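Local structure of acyl-coenzyme A oxidase 1 (Yarrowia lipolytica, 5Y9D) at residues N532-L535 with R536-K540. The protein catalyses the FAD-dependent oxidation of a 2,3-saturated acyl-CoA by oxygen to a (2E)-enoyl-CoA and hydrogen peroxide in peroxisomal fatty acid beta-oxidation. Numbering follows the deposited sequence.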
loop_
_atom_site.group_PDB
_atom_site.type_symbol
_atom_site.label_atom_id
_atom_site.label_comp_id
_atom_site.label_asym_id
_atom_site.label_seq_id
_atom_site.Cartn_x
_atom_site.Cartn_y
_atom_site.Cartn_z
ATOM N N ASN A 532 9.471 -28.370 10.558
ATOM C CA ASN A 532 8.490 -29.303 10.031
ATOM C C ASN A 532 8.043 -28.955 8.604
ATOM O O ASN A 532 7.972 -29.832 7.756
ATOM C CB ASN A 532 7.271 -29.364 10.962
ATOM C CG ASN A 532 7.555 -30.066 12.283
ATOM O OD1 ASN A 532 8.689 -30.484 12.594
ATOM N ND2 ASN A 532 6.510 -30.191 13.081
ATOM N N ASN A 533 7.724 -27.686 8.345
ATOM C CA ASN A 533 7.462 -27.247 6.960
ATOM C C ASN A 533 8.643 -27.508 6.034
ATOM O O ASN A 533 8.452 -28.008 4.921
ATOM C CB ASN A 533 7.088 -25.778 6.888
ATOM C CG ASN A 533 5.652 -25.531 7.297
ATOM O OD1 ASN A 533 5.287 -25.675 8.477
ATOM N ND2 ASN A 533 4.826 -25.146 6.331
ATOM N N ILE A 534 9.853 -27.195 6.487
ATOM C CA ILE A 534 11.013 -27.407 5.630
ATOM C C ILE A 534 11.201 -28.888 5.372
ATOM O O ILE A 534 11.449 -29.273 4.225
ATOM C CB ILE A 534 12.319 -26.896 6.247
ATOM C CG1 ILE A 534 12.321 -25.382 6.308
ATOM C CG2 ILE A 534 13.514 -27.362 5.424
ATOM C CD1 ILE A 534 13.135 -24.833 7.456
ATOM N N LEU A 535 11.113 -29.700 6.441
ATOM C CA LEU A 535 11.345 -31.155 6.341
ATOM C C LEU A 535 10.291 -31.827 5.490
ATOM O O LEU A 535 10.604 -32.735 4.738
ATOM C CB LEU A 535 11.478 -31.830 7.729
ATOM C CG LEU A 535 12.839 -31.593 8.452
ATOM C CD1 LEU A 535 12.978 -32.267 9.808
ATOM C CD2 LEU A 535 14.004 -32.001 7.599
ATOM N N ARG A 536 9.054 -31.349 5.571
ATOM C CA ARG A 536 7.987 -31.839 4.697
ATOM C C ARG A 536 8.273 -31.475 3.227
ATOM O O ARG A 536 8.151 -32.323 2.322
ATOM C CB ARG A 536 6.618 -31.276 5.119
ATOM C CG ARG A 536 5.441 -31.988 4.468
ATOM C CD ARG A 536 4.151 -31.170 4.461
ATOM N NE ARG A 536 4.156 -30.089 3.464
ATOM C CZ ARG A 536 3.071 -29.442 3.030
ATOM N NH1 ARG A 536 1.854 -29.760 3.476
ATOM N NH2 ARG A 536 3.203 -28.467 2.138
ATOM N N THR A 537 8.643 -30.213 2.998
ATOM C CA THR A 537 8.903 -29.721 1.663
ATOM C C THR A 537 10.078 -30.477 1.108
ATOM O O THR A 537 10.038 -30.907 -0.032
ATOM C CB THR A 537 9.194 -28.203 1.635
ATOM O OG1 THR A 537 8.050 -27.483 2.118
ATOM C CG2 THR A 537 9.505 -27.744 0.207
ATOM N N THR A 538 11.107 -30.693 1.913
ATOM C CA THR A 538 12.222 -31.530 1.455
ATOM C C THR A 538 11.801 -32.971 1.114
ATOM O O THR A 538 12.357 -33.604 0.197
ATOM C CB THR A 538 13.337 -31.568 2.481
ATOM O OG1 THR A 538 13.741 -30.218 2.773
ATOM C CG2 THR A 538 14.502 -32.352 1.940
ATOM N N ASP A 539 10.808 -33.471 1.842
ATOM C CA ASP A 539 10.210 -34.759 1.523
ATOM C C ASP A 539 9.564 -34.790 0.137
ATOM O O ASP A 539 9.879 -35.675 -0.649
ATOM C CB ASP A 539 9.181 -35.170 2.590
ATOM C CG ASP A 539 9.049 -36.669 2.718
ATOM O OD1 ASP A 539 10.043 -37.313 3.127
ATOM O OD2 ASP A 539 7.959 -37.195 2.409
ATOM N N LYS A 540 8.661 -33.848 -0.157
ATOM C CA LYS A 540 8.009 -33.816 -1.465
ATOM C C LYS A 540 9.042 -33.701 -2.577
ATOM O O LYS A 540 8.879 -34.285 -3.645
ATOM C CB LYS A 540 7.010 -32.668 -1.579
ATOM C CG LYS A 540 5.770 -32.784 -0.697
ATOM C CD LYS A 540 4.730 -33.753 -1.256
ATOM C CE LYS A 540 3.307 -33.314 -0.910
ATOM N NZ LYS A 540 2.286 -34.152 -1.605
#
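The carbonyl oxygen Asn533 O is gripped twice by one residue a helical turn ahead: Thr537 N donates to it at 2.9 Å, and the hydroxyl Thr537 OG1 reaches it at 2.9 Å from the other face of the carbonyl plane. What brings the hydroxyl back over the preceding turn is the first torsion of Thr537 (chi1 -62°), which sets OG1 beside its own backbone N and sends CG2 anti to that N. Thr538 likewise holds Ile534 O with both backbone N and hydroxyl. Here the backbone hydrogen bond is the shorter, 2.7 Å from Thr538 N to Ile534 O with an N-H...O angle of 164°, while Thr538 OG1 sits above the carbonyl plane, 2.9 Å from Ile534 O. The side chains of Ile534 and Thr538 run side by side. This buried face of helix 519-544 packs on helix 467-486, where both threonines touch Val479; Thr537 also meets Cys564 of helix 558-581. A valine in place of Thr537 would probably leave Asn533 O with one donor where it now has two. Bonding back to the carbonyl four residues earlier is common for helix threonines; it gives both hydroxyls an acceptor within their own helix, so these side chains can probably pack between helices without needing a polar partner there.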